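Local coordinates for twin-arginine translocation pathway signal protein (Burkholderia phytofirmans, PDB 2RJO) that probably serves as a periplasmic sugar-binding protein, holding beta-D-galactopyranose in the cleft between its two lobes, at residues A[5-10]-A[55-60]; A[27-32]-A[252-257]; A[64-69]-A[266-271]; A[78-83]-A[89-94]; A[248-253]-A[297-302]. One frame throughout, in Å; residues are numbered along the deposited sequence.

How the contacts relate
From the N terminus, contact 1 opens first and closes early, seating helix 47-60 on strand 7-12. Before it closes, helix 18-34 opens contact 2, so the two cross; contact 2 joins that helix to the start of the distant helix 253-268. Contact 3 opens after contact 1 has closed, crosses contact 2 and brings the far end of helix 253-268 to strand 65-69. Contact 4 is a short loop nested inside both contacts 2 and 3, with helix 74-87 against strand 90-94 of the same sheet. Contact 5 begins where contact 2 ends, sharing D252 and P253, crosses contact 3, and ties strand 248-250 to helix 296-302.

Contact 1: residues A[5-10]-A[55-60]; sequences QTTLAC and RALLQK
T7 is the first residue of segment 5-10 to reach helix 47-60: its CB points toward the helix, and its methyl CG2 lies 4.3 Å from CD2 of L57, a loose touch. The next residue, L8, turns its side chain to the other face of the sheet, where F30, A31 and V34 of helix 18-34 receive it. A9 faces helix 47-60 again and makes the tighter meeting, with its CB 3.5 Å from L57 CD1, closer than carbons normally pack. L57 thus spreads its two methyls along the strand, CD2 to T7 and CD1 to A9. An anti CG (chi1 -155°) followed by an extended chi2 carries the fork straight from the helix to the sheet. This is the layered alpha/beta arrangement of the N-terminal lobe of a periplasmic binding protein, in which the parallel strand 7-12 lies between strands 38-42 and 65-69 and has helices over both faces. L57 spans all three strands, since it also touches V39 and L41 on one neighbour and L65 on the other. C10 turns away once more, its side chain resting on F23 of helix 18-34 and on Y38.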
# COMPACT_ATOMS: atom_id res chain seq x y z
N GLN A 5 24.14 -13.66 -13.10
CA GLN A 5 22.82 -13.95 -12.55
C GLN A 5 21.89 -12.76 -12.71
O GLN A 5 22.32 -11.62 -12.77
CB GLN A 5 22.89 -14.25 -11.06
CG GLN A 5 24.07 -15.06 -10.60
CD GLN A 5 24.25 -14.93 -9.10
OE1 GLN A 5 23.43 -15.44 -8.33
NE2 GLN A 5 25.30 -14.23 -8.68
N THR A 6 20.60 -13.05 -12.75
CA THR A 6 19.60 -12.01 -12.86
C THR A 6 19.56 -11.32 -11.51
O THR A 6 19.69 -11.97 -10.48
CB THR A 6 18.20 -12.60 -13.16
OG1 THR A 6 18.17 -13.09 -14.51
CG2 THR A 6 17.14 -11.54 -12.99
N THR A 7 19.41 -10.00 -11.51
CA THR A 7 19.35 -9.27 -10.25
C THR A 7 17.89 -8.97 -9.92
O THR A 7 17.10 -8.66 -10.80
CB THR A 7 20.14 -7.93 -10.32
OG1 THR A 7 21.54 -8.22 -10.51
CG2 THR A 7 20.00 -7.15 -9.03
N LEU A 8 17.53 -9.11 -8.65
CA LEU A 8 16.18 -8.80 -8.24
C LEU A 8 16.27 -7.50 -7.45
O LEU A 8 17.11 -7.37 -6.56
CB LEU A 8 15.61 -9.93 -7.37
CG LEU A 8 15.46 -11.31 -8.03
CD1 LEU A 8 14.90 -12.30 -7.04
CD2 LEU A 8 14.56 -11.21 -9.24
N ALA A 9 15.41 -6.53 -7.78
CA ALA A 9 15.42 -5.25 -7.08
C ALA A 9 14.02 -4.83 -6.67
O ALA A 9 13.04 -5.15 -7.35
CB ALA A 9 16.05 -4.19 -7.94
N CYS A 10 13.93 -4.11 -5.56
CA CYS A 10 12.65 -3.63 -5.06
C CYS A 10 12.76 -2.15 -4.69
O CYS A 10 13.59 -1.76 -3.86
CB CYS A 10 12.24 -4.44 -3.84
SG CYS A 10 10.57 -4.09 -3.24
N ARG A 55 17.85 3.64 -12.97
CA ARG A 55 18.66 3.76 -14.18
C ARG A 55 20.07 3.25 -13.91
O ARG A 55 20.63 2.51 -14.71
CB ARG A 55 18.71 5.23 -14.66
CG ARG A 55 17.56 5.63 -15.58
CD ARG A 55 17.41 7.15 -15.73
NE ARG A 55 16.25 7.49 -16.55
CZ ARG A 55 15.65 8.68 -16.56
NH1 ARG A 55 16.10 9.67 -15.79
NH2 ARG A 55 14.59 8.87 -17.33
N ALA A 56 20.63 3.64 -12.78
CA ALA A 56 21.98 3.19 -12.45
C ALA A 56 22.05 1.66 -12.40
O ALA A 56 23.03 1.06 -12.85
CB ALA A 56 22.41 3.78 -11.10
N LEU A 57 21.00 1.03 -11.87
CA LEU A 57 20.96 -0.42 -11.75
C LEU A 57 20.73 -1.08 -13.12
O LEU A 57 21.32 -2.11 -13.43
CB LEU A 57 19.85 -0.84 -10.76
CG LEU A 57 19.95 -2.18 -10.03
CD1 LEU A 57 18.77 -2.37 -9.08
CD2 LEU A 57 19.98 -3.29 -11.03
N LEU A 58 19.87 -0.47 -13.94
CA LEU A 58 19.61 -1.03 -15.25
C LEU A 58 20.90 -1.06 -16.05
O LEU A 58 21.11 -1.95 -16.86
CB LEU A 58 18.55 -0.20 -15.98
CG LEU A 58 17.10 -0.30 -15.49
CD1 LEU A 58 16.24 0.67 -16.29
CD2 LEU A 58 16.57 -1.71 -15.66
N GLN A 59 21.78 -0.09 -15.79
CA GLN A 59 23.07 0.01 -16.47
C GLN A 59 24.09 -1.03 -16.01
O GLN A 59 24.76 -1.65 -16.84
CB GLN A 59 23.68 1.39 -16.26
CG GLN A 59 23.08 2.49 -17.10
CD GLN A 59 23.87 3.77 -16.95
OE1 GLN A 59 25.08 3.82 -17.27
NE2 GLN A 59 23.22 4.82 -16.45
N LYS A 60 24.24 -1.19 -14.70
CA LYS A 60 25.19 -2.15 -14.15
C LYS A 60 24.80 -3.61 -14.36
O LYS A 60 25.61 -4.50 -14.17
CB LYS A 60 25.42 -1.92 -12.66
CG LYS A 60 26.30 -0.72 -12.35
CD LYS A 60 27.67 -0.78 -13.06
CE LYS A 60 28.52 -1.95 -12.55
NZ LYS A 60 29.69 -2.14 -13.46

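Contact 2: residues A[27-32]-A[252-257]; sequences AQSFAK and DPFWLG
The F254 ring overlaps S29 at its far end, CZ lying 3.8 Å from S29 CB, with CE1 slightly farther from the same carbon. The ring is met obliquely. S29 OG is also 3.8 Å from F254 CZ, so carbon and hydroxyl together rest on one corner of the ring. F254 gets there by holding CG anti to its backbone N (chi1 179°), which carries the phenyl across to helix 18-34, and P306 touches it as well. One turn on, the two backbones themselves come together: G257 has no side chain, and its CA approaches that of A27 to 4.5 Å. The G257 carbonyl oxygen sits against A27, 3.4 Å from CB; this oxygen is not left without a donor, since N68 ND2 hydrogen-bonds to it and to L256 O. At the start of the helix D252 is the N-cap. Its OD1 accepts from W255 N at 3.3 Å in a nearly straight bond (167°) that enters from above the carboxylate plane, while OD2 forms a salt bridge with R316, whose guanidinium also makes a cation-pi contact with W255. Close helix-to-helix packing through small residues, with a capped N terminus beside it, here joins helices 18-34 and 253-268 over one face of the N-terminal sheet, as in the alpha/beta lobes of periplasmic binding proteins.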
# COMPACT_ATOMS: atom_id res chain seq x y z
N ALA A 27 10.29 -9.32 -0.45
CA ALA A 27 11.12 -9.35 -1.65
C ALA A 27 12.40 -10.11 -1.33
O ALA A 27 12.84 -10.99 -2.08
CB ALA A 27 11.45 -7.94 -2.11
N GLN A 28 12.99 -9.73 -0.21
CA GLN A 28 14.22 -10.30 0.32
C GLN A 28 14.02 -11.81 0.44
O GLN A 28 14.88 -12.60 0.03
CB GLN A 28 14.46 -9.69 1.70
CG GLN A 28 15.87 -9.67 2.20
CD GLN A 28 15.96 -8.96 3.55
OE1 GLN A 28 15.45 -9.46 4.56
NE2 GLN A 28 16.60 -7.79 3.57
N SER A 29 12.88 -12.21 0.99
CA SER A 29 12.57 -13.63 1.16
C SER A 29 12.38 -14.37 -0.16
O SER A 29 12.71 -15.55 -0.26
CB SER A 29 11.32 -13.79 2.02
OG SER A 29 10.90 -15.15 2.07
N PHE A 30 11.85 -13.69 -1.18
CA PHE A 30 11.68 -14.35 -2.45
C PHE A 30 13.01 -14.54 -3.16
O PHE A 30 13.27 -15.59 -3.75
CB PHE A 30 10.76 -13.57 -3.37
CG PHE A 30 10.70 -14.13 -4.76
CD1 PHE A 30 10.01 -15.31 -5.01
CD2 PHE A 30 11.42 -13.54 -5.79
CE1 PHE A 30 10.04 -15.90 -6.27
CE2 PHE A 30 11.45 -14.12 -7.05
CZ PHE A 30 10.76 -15.30 -7.30
N ALA A 31 13.85 -13.51 -3.13
CA ALA A 31 15.16 -13.60 -3.77
C ALA A 31 15.88 -14.79 -3.15
O ALA A 31 16.51 -15.59 -3.84
CB ALA A 31 15.95 -12.31 -3.54
N LYS A 32 15.75 -14.90 -1.83
CA LYS A 32 16.35 -15.96 -1.05
C LYS A 32 15.99 -17.33 -1.59
O LYS A 32 16.86 -18.18 -1.81
CB LYS A 32 15.87 -15.87 0.40
CG LYS A 32 16.96 -15.63 1.41
CD LYS A 32 17.62 -14.28 1.21
CE LYS A 32 18.67 -14.05 2.30
NZ LYS A 32 18.07 -14.09 3.66
N ASP A 252 -1.02 -7.25 3.00
CA ASP A 252 0.02 -8.25 3.04
C ASP A 252 1.22 -7.76 2.23
O ASP A 252 1.52 -8.28 1.15
CB ASP A 252 -0.48 -9.58 2.49
CG ASP A 252 0.31 -10.74 3.01
OD1 ASP A 252 1.45 -10.52 3.48
OD2 ASP A 252 -0.20 -11.88 2.93
N PRO A 253 1.90 -6.71 2.72
CA PRO A 253 3.06 -6.14 2.04
C PRO A 253 4.14 -7.19 1.84
O PRO A 253 4.79 -7.23 0.79
CB PRO A 253 3.49 -5.00 2.97
CG PRO A 253 2.89 -5.38 4.31
CD PRO A 253 1.56 -5.94 3.93
N PHE A 254 4.33 -8.06 2.82
CA PHE A 254 5.32 -9.13 2.68
C PHE A 254 5.05 -9.87 1.37
O PHE A 254 5.92 -9.97 0.52
CB PHE A 254 5.20 -10.10 3.85
CG PHE A 254 6.16 -11.24 3.79
CD1 PHE A 254 7.41 -11.15 4.39
CD2 PHE A 254 5.83 -12.42 3.12
CE1 PHE A 254 8.32 -12.21 4.35
CE2 PHE A 254 6.73 -13.49 3.07
CZ PHE A 254 7.98 -13.39 3.68
N TRP A 255 3.84 -10.40 1.23
CA TRP A 255 3.45 -11.12 0.03
C TRP A 255 3.61 -10.25 -1.23
O TRP A 255 4.12 -10.70 -2.25
CB TRP A 255 2.00 -11.58 0.14
CG TRP A 255 1.51 -12.25 -1.10
CD1 TRP A 255 1.78 -13.51 -1.51
CD2 TRP A 255 0.68 -11.67 -2.11
NE1 TRP A 255 1.18 -13.76 -2.73
CE2 TRP A 255 0.50 -12.64 -3.12
CE3 TRP A 255 0.08 -10.41 -2.27
CZ2 TRP A 255 -0.26 -12.40 -4.26
CZ3 TRP A 255 -0.68 -10.17 -3.42
CH2 TRP A 255 -0.85 -11.16 -4.39
N LEU A 256 3.15 -9.01 -1.15
CA LEU A 256 3.25 -8.10 -2.28
C LEU A 256 4.69 -7.96 -2.74
O LEU A 256 4.97 -8.00 -3.93
CB LEU A 256 2.72 -6.71 -1.91
CG LEU A 256 1.22 -6.50 -2.05
CD1 LEU A 256 0.81 -5.21 -1.37
CD2 LEU A 256 0.87 -6.48 -3.53
N GLY A 257 5.60 -7.81 -1.78
CA GLY A 257 7.01 -7.66 -2.08
C GLY A 257 7.65 -8.82 -2.83
O GLY A 257 8.49 -8.62 -3.71

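Contact 3: residues A[64-69]-A[266-271]; sequences NLVLNV and QAKEKK
N64 OD1 is approached by two groups: the hydroxyl of T6 hydrogen-bonds to it, and the end of K268 comes in from helix 253-268. K268 CE is 3.0 Å from N64 OD1, a short carbon-oxygen approach, and K268 NZ is 3.2 Å from the same oxygen. The lysine chain is extended as far as CE and then bends at chi4 (59°), and the two side chains cross at about a right angle. Farther back, K268 CD rests 4.1 Å from CG2 of V66, the methyl that stands anti to the valine carbonyl carbon. T6 and Y90 also touch the lysine. The helix ends just beyond it in a Schellman motif, with K270 N bonded to A267 O at 2.9 Å and K271 N to Q266 O. The lysine stem thus packs on V66 by van der Waals contact, while its positive end is probably attracted to the partly negative amide oxygen; the ammonium probably polarises CE, so that its short approach to OD1 is tolerated.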
# COMPACT_ATOMS: atom_id res chain seq x y z
N ASN A 64 19.76 -7.08 -17.27
CA ASN A 64 19.43 -8.36 -16.64
C ASN A 64 18.90 -8.11 -15.23
O ASN A 64 19.55 -8.42 -14.23
CB ASN A 64 20.68 -9.23 -16.62
CG ASN A 64 20.41 -10.64 -16.13
OD1 ASN A 64 19.34 -11.20 -16.36
ND2 ASN A 64 21.40 -11.23 -15.46
N LEU A 65 17.69 -7.55 -15.16
CA LEU A 65 17.08 -7.19 -13.89
C LEU A 65 15.56 -7.39 -13.84
O LEU A 65 14.87 -7.25 -14.84
CB LEU A 65 17.43 -5.73 -13.57
CG LEU A 65 16.69 -4.95 -12.48
CD1 LEU A 65 17.14 -5.39 -11.11
CD2 LEU A 65 16.96 -3.46 -12.66
N VAL A 66 15.07 -7.72 -12.65
CA VAL A 66 13.64 -7.90 -12.41
C VAL A 66 13.28 -6.95 -11.28
O VAL A 66 13.71 -7.13 -10.14
CB VAL A 66 13.30 -9.34 -11.99
CG1 VAL A 66 11.82 -9.44 -11.63
CG2 VAL A 66 13.62 -10.31 -13.12
N LEU A 67 12.50 -5.94 -11.60
CA LEU A 67 12.10 -4.92 -10.64
C LEU A 67 10.65 -4.96 -10.18
O LEU A 67 9.73 -5.10 -10.99
CB LEU A 67 12.39 -3.55 -11.24
CG LEU A 67 12.01 -2.34 -10.39
CD1 LEU A 67 12.90 -2.30 -9.17
CD2 LEU A 67 12.16 -1.08 -11.21
N ASN A 68 10.45 -4.85 -8.86
CA ASN A 68 9.11 -4.81 -8.27
C ASN A 68 9.07 -3.46 -7.58
O ASN A 68 9.65 -3.29 -6.51
CB ASN A 68 8.92 -5.93 -7.24
CG ASN A 68 7.52 -5.92 -6.64
OD1 ASN A 68 6.60 -5.37 -7.23
ND2 ASN A 68 7.35 -6.55 -5.48
N VAL A 69 8.38 -2.50 -8.20
CA VAL A 69 8.34 -1.14 -7.66
C VAL A 69 6.99 -0.52 -7.32
O VAL A 69 5.99 -0.72 -8.01
CB VAL A 69 9.07 -0.17 -8.64
CG1 VAL A 69 8.39 -0.23 -10.01
CG2 VAL A 69 9.05 1.26 -8.11
N GLN A 266 9.32 -15.06 -13.53
CA GLN A 266 8.73 -16.11 -14.34
C GLN A 266 8.44 -15.61 -15.75
O GLN A 266 8.39 -16.40 -16.69
CB GLN A 266 7.44 -16.63 -13.70
CG GLN A 266 7.70 -17.46 -12.46
CD GLN A 266 6.53 -18.32 -12.07
OE1 GLN A 266 5.88 -18.93 -12.91
NE2 GLN A 266 6.26 -18.40 -10.77
N ALA A 267 8.25 -14.31 -15.90
CA ALA A 267 8.01 -13.76 -17.22
C ALA A 267 9.34 -13.78 -17.97
O ALA A 267 9.40 -14.20 -19.11
CB ALA A 267 7.49 -12.33 -17.12
N LYS A 268 10.40 -13.35 -17.29
CA LYS A 268 11.74 -13.32 -17.88
C LYS A 268 12.21 -14.71 -18.27
O LYS A 268 12.90 -14.87 -19.28
CB LYS A 268 12.75 -12.70 -16.90
CG LYS A 268 14.17 -12.64 -17.45
CD LYS A 268 15.15 -12.09 -16.43
CE LYS A 268 16.58 -12.13 -16.96
NZ LYS A 268 16.78 -11.35 -18.21
N GLU A 269 11.85 -15.71 -17.48
CA GLU A 269 12.26 -17.08 -17.77
C GLU A 269 11.32 -17.72 -18.76
O GLU A 269 11.46 -18.90 -19.09
CB GLU A 269 12.30 -17.91 -16.50
CG GLU A 269 13.32 -17.40 -15.49
CD GLU A 269 13.33 -18.21 -14.21
OE1 GLU A 269 12.24 -18.54 -13.72
OE2 GLU A 269 14.43 -18.51 -13.69
N LYS A 270 10.36 -16.93 -19.24
CA LYS A 270 9.39 -17.42 -20.21
C LYS A 270 8.60 -18.60 -19.65
O LYS A 270 8.19 -19.48 -20.40
CB LYS A 270 10.10 -17.79 -21.51
CG LYS A 270 10.96 -16.65 -22.07
CD LYS A 270 11.28 -16.85 -23.54
CE LYS A 270 12.18 -15.74 -24.08
NZ LYS A 270 12.32 -15.84 -25.57
N LYS A 271 8.40 -18.61 -18.33
CA LYS A 271 7.62 -19.65 -17.67
C LYS A 271 6.14 -19.32 -17.85
O LYS A 271 5.28 -20.19 -17.74
CB LYS A 271 7.97 -19.74 -16.18
CG LYS A 271 9.37 -20.29 -15.91
CD LYS A 271 9.77 -20.23 -14.43
CE LYS A 271 8.98 -21.22 -13.58
NZ LYS A 271 9.27 -22.64 -13.94

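Contact 4: residues A[78-83]-A[89-94]; sequences RVIVEA and AYVTTI
Helix-on-sheet packing, buried and mainly apolar, brings helix 74-87 onto strand 90-94, I80 meeting V91, and V81 meeting V91 and T93. The segment axes run nearly antiparallel, at 161°, and approach to 8.8 Å. V91 sits at the centre and shares its methyls between two helix residues: CG2 lies 4.5 Å from I80 CG2, and CG1 lies 4.4 Å from V81 CG2. Its chi1 of 63° leaves CG2 anti to the backbone N. The same V81 methyl reaches farther along the strand, to 4.4 Å from T93 OG1, a hydroxyl that makes a weak hydrogen bond with Y110 OH. Between V91 and T93, T92 points to the opposite face of the sheet and bonds to G260 O of helix 253-268. I80 also rests on I54 of helix 47-60 and L67 of strand 65-69. Strand 65-69, helix 74-87 and strand 90-94 form a beta-alpha-beta crossover, the repeating unit of the parallel alpha/beta sheets in periplasmic binding proteins.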
# COMPACT_ATOMS: atom_id res chain seq x y z
N ARG A 78 5.40 5.65 -15.46
CA ARG A 78 5.64 5.58 -16.89
C ARG A 78 7.12 5.64 -17.24
O ARG A 78 7.61 4.82 -18.01
CB ARG A 78 4.91 6.70 -17.64
CG ARG A 78 4.93 6.51 -19.16
CD ARG A 78 4.53 7.79 -19.88
NE ARG A 78 3.36 8.42 -19.28
CZ ARG A 78 2.12 7.94 -19.36
NH1 ARG A 78 1.87 6.82 -20.02
NH2 ARG A 78 1.12 8.60 -18.78
N VAL A 79 7.84 6.59 -16.66
CA VAL A 79 9.25 6.70 -16.98
C VAL A 79 10.02 5.46 -16.54
O VAL A 79 10.93 5.01 -17.23
CB VAL A 79 9.88 7.96 -16.38
CG1 VAL A 79 9.74 7.95 -14.88
CG2 VAL A 79 11.32 8.05 -16.79
N ILE A 80 9.64 4.89 -15.39
CA ILE A 80 10.30 3.68 -14.91
C ILE A 80 10.04 2.54 -15.89
O ILE A 80 10.95 1.82 -16.25
CB ILE A 80 9.75 3.26 -13.53
CG1 ILE A 80 10.17 4.29 -12.48
CG2 ILE A 80 10.24 1.86 -13.16
CD1 ILE A 80 9.57 4.04 -11.11
N VAL A 81 8.79 2.40 -16.30
CA VAL A 81 8.41 1.35 -17.23
C VAL A 81 9.11 1.53 -18.58
O VAL A 81 9.49 0.55 -19.22
CB VAL A 81 6.90 1.35 -17.46
CG1 VAL A 81 6.55 0.41 -18.60
CG2 VAL A 81 6.18 0.94 -16.19
N GLU A 82 9.27 2.78 -19.01
CA GLU A 82 9.92 3.07 -20.27
C GLU A 82 11.38 2.66 -20.18
O GLU A 82 11.92 2.05 -21.09
CB GLU A 82 9.84 4.56 -20.59
CG GLU A 82 8.60 5.00 -21.37
CD GLU A 82 8.25 6.47 -21.14
OE1 GLU A 82 9.16 7.26 -20.78
OE2 GLU A 82 7.07 6.82 -21.32
N ALA A 83 12.02 3.01 -19.06
CA ALA A 83 13.42 2.68 -18.83
C ALA A 83 13.66 1.17 -18.83
O ALA A 83 14.64 0.68 -19.39
CB ALA A 83 13.89 3.30 -17.52
N ALA A 89 14.65 -5.15 -19.34
CA ALA A 89 14.39 -5.69 -18.01
C ALA A 89 12.88 -5.92 -17.86
O ALA A 89 12.10 -5.54 -18.74
CB ALA A 89 14.87 -4.71 -16.95
N TYR A 90 12.47 -6.55 -16.76
CA TYR A 90 11.07 -6.84 -16.50
C TYR A 90 10.64 -6.11 -15.23
O TYR A 90 11.35 -6.14 -14.22
CB TYR A 90 10.87 -8.34 -16.34
CG TYR A 90 11.04 -9.09 -17.65
CD1 TYR A 90 9.94 -9.45 -18.41
CD2 TYR A 90 12.32 -9.35 -18.16
CE1 TYR A 90 10.09 -10.04 -19.66
CE2 TYR A 90 12.47 -9.94 -19.42
CZ TYR A 90 11.35 -10.28 -20.16
OH TYR A 90 11.47 -10.84 -21.41
N VAL A 91 9.47 -5.48 -15.26
CA VAL A 91 9.01 -4.73 -14.10
C VAL A 91 7.55 -4.93 -13.73
O VAL A 91 6.69 -5.10 -14.59
CB VAL A 91 9.24 -3.22 -14.33
CG1 VAL A 91 8.40 -2.75 -15.51
CG2 VAL A 91 8.89 -2.43 -13.07
N THR A 92 7.29 -4.88 -12.43
CA THR A 92 5.95 -5.02 -11.89
C THR A 92 5.68 -3.76 -11.07
O THR A 92 6.54 -3.30 -10.33
CB THR A 92 5.83 -6.27 -10.97
OG1 THR A 92 5.74 -7.44 -11.78
CG2 THR A 92 4.60 -6.18 -10.07
N THR A 93 4.49 -3.20 -11.24
CA THR A 93 4.11 -1.98 -10.52
C THR A 93 3.13 -2.27 -9.39
O THR A 93 2.31 -3.18 -9.49
CB THR A 93 3.47 -0.95 -11.49
OG1 THR A 93 4.50 -0.36 -12.28
CG2 THR A 93 2.77 0.15 -10.72
N ILE A 94 3.22 -1.48 -8.33
CA ILE A 94 2.34 -1.64 -7.18
C ILE A 94 1.72 -0.30 -6.80
O ILE A 94 2.43 0.69 -6.64
CB ILE A 94 3.11 -2.13 -5.93
CG1 ILE A 94 3.98 -3.34 -6.28
CG2 ILE A 94 2.13 -2.51 -4.84
CD1 ILE A 94 3.19 -4.58 -6.62

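Contact 5: residues A[248-253]-A[297-302]; sequences SVDWDP and QDVIAR
The galactose pocket has W251 in its wall, and the residue just before it, D250, meets V299 and R302 of helix 296-302. D250 OD2 lies 3.4 Å from V299 CG1, the two side chains sliding past each other in opposite directions. A CG anti to the backbone N (chi1 -163°) carries the carboxylate from the strand toward that helix. The same oxygen is 4.2 Å from R302 NH1 but stands well out of the guanidinium plane, so the two attract as charges with no N-H pointing at the oxygen; NH1 has a firmer partner in T289 OG1. The other carboxylate oxygen of D250, OD1, accepts from D252 N at 3.0 Å and 143°, from above the carboxylate plane, closing an Asx turn whose middle residue is W251. A water bridges the two segments, accepting from R302 NH1 at 2.6 Å and donating only weakly to D252 OD2, 3.3 Å away. Strand 248-250 pairs antiparallel with strand 283-291, V299 packs against L237 of helix 234-241, and beyond D252 the chain enters helix 253-268, with P253 resting on Y19, A22 and F23 of helix 18-34.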
# COMPACT_ATOMS: atom_id res chain seq x y z
N SER A 248 -8.46 -1.92 10.39
CA SER A 248 -7.43 -1.71 9.38
C SER A 248 -7.69 -2.70 8.25
O SER A 248 -8.66 -3.46 8.29
CB SER A 248 -6.04 -1.95 9.99
OG SER A 248 -5.02 -1.69 9.05
N VAL A 249 -6.84 -2.68 7.23
CA VAL A 249 -7.00 -3.60 6.11
C VAL A 249 -5.62 -4.14 5.76
O VAL A 249 -4.69 -3.38 5.53
CB VAL A 249 -7.64 -2.90 4.89
CG1 VAL A 249 -7.88 -3.92 3.78
CG2 VAL A 249 -8.97 -2.26 5.30
N ASP A 250 -5.49 -5.46 5.75
CA ASP A 250 -4.22 -6.09 5.46
C ASP A 250 -4.00 -6.38 3.97
O ASP A 250 -4.71 -7.19 3.38
CB ASP A 250 -4.10 -7.38 6.27
CG ASP A 250 -2.67 -7.88 6.36
OD1 ASP A 250 -1.76 -7.17 5.88
OD2 ASP A 250 -2.47 -8.97 6.92
N TRP A 251 -3.02 -5.68 3.39
CA TRP A 251 -2.67 -5.82 1.97
C TRP A 251 -1.61 -6.90 1.86
O TRP A 251 -1.32 -7.39 0.78
CB TRP A 251 -2.06 -4.53 1.42
CG TRP A 251 -2.77 -3.23 1.74
CD1 TRP A 251 -2.20 -2.11 2.27
CD2 TRP A 251 -4.14 -2.89 1.44
NE1 TRP A 251 -3.12 -1.08 2.31
CE2 TRP A 251 -4.31 -1.53 1.81
CE3 TRP A 251 -5.22 -3.58 0.90
CZ2 TRP A 251 -5.53 -0.86 1.65
CZ3 TRP A 251 -6.44 -2.91 0.74
CH2 TRP A 251 -6.58 -1.56 1.11
N ASP A 252 -1.02 -7.25 3.00
CA ASP A 252 0.02 -8.25 3.04
C ASP A 252 1.22 -7.76 2.23
O ASP A 252 1.52 -8.28 1.15
CB ASP A 252 -0.48 -9.58 2.49
CG ASP A 252 0.31 -10.74 3.01
OD1 ASP A 252 1.45 -10.52 3.48
OD2 ASP A 252 -0.20 -11.88 2.93
N PRO A 253 1.90 -6.71 2.72
CA PRO A 253 3.06 -6.14 2.04
C PRO A 253 4.14 -7.19 1.84
O PRO A 253 4.79 -7.23 0.79
CB PRO A 253 3.49 -5.00 2.97
CG PRO A 253 2.89 -5.38 4.31
CD PRO A 253 1.56 -5.94 3.93
N GLN A 297 -6.32 -11.58 16.13
CA GLN A 297 -5.39 -12.61 16.55
C GLN A 297 -4.95 -13.49 15.37
O GLN A 297 -3.78 -13.88 15.30
CB GLN A 297 -6.01 -13.47 17.65
CG GLN A 297 -5.06 -14.50 18.24
CD GLN A 297 -5.04 -15.80 17.45
OE1 GLN A 297 -6.08 -16.43 17.26
NE2 GLN A 297 -3.85 -16.20 16.99
N ASP A 298 -5.86 -13.78 14.45
CA ASP A 298 -5.52 -14.59 13.29
C ASP A 298 -4.57 -13.87 12.33
O ASP A 298 -3.67 -14.49 11.77
CB ASP A 298 -6.77 -15.01 12.52
CG ASP A 298 -7.56 -16.05 13.25
OD1 ASP A 298 -6.95 -17.04 13.69
OD2 ASP A 298 -8.78 -15.88 13.39
N VAL A 299 -4.79 -12.58 12.15
CA VAL A 299 -3.92 -11.83 11.25
C VAL A 299 -2.53 -11.71 11.87
O VAL A 299 -1.53 -11.83 11.16
CB VAL A 299 -4.48 -10.43 10.97
CG1 VAL A 299 -3.53 -9.67 10.05
CG2 VAL A 299 -5.85 -10.55 10.33
N ILE A 300 -2.46 -11.50 13.18
CA ILE A 300 -1.16 -11.39 13.85
C ILE A 300 -0.35 -12.67 13.66
O ILE A 300 0.83 -12.61 13.31
CB ILE A 300 -1.33 -11.10 15.36
CG1 ILE A 300 -1.79 -9.66 15.57
CG2 ILE A 300 -0.00 -11.33 16.09
CD1 ILE A 300 -2.01 -9.27 17.02
N ALA A 301 -0.98 -13.82 13.90
CA ALA A 301 -0.33 -15.12 13.75
C ALA A 301 0.16 -15.37 12.33
O ALA A 301 1.15 -16.08 12.11
CB ALA A 301 -1.30 -16.21 14.15
N ARG A 302 -0.53 -14.78 11.36
CA ARG A 302 -0.16 -14.93 9.96
C ARG A 302 1.17 -14.23 9.70
O ARG A 302 2.05 -14.75 9.01
CB ARG A 302 -1.24 -14.30 9.08
CG ARG A 302 -1.17 -14.67 7.61
CD ARG A 302 -2.27 -13.94 6.85
NE ARG A 302 -3.55 -14.11 7.53
CZ ARG A 302 -4.65 -13.43 7.23
NH1 ARG A 302 -4.62 -12.52 6.25
NH2 ARG A 302 -5.78 -13.65 7.92
O HOH W 1 -3.20 -12.62 4.10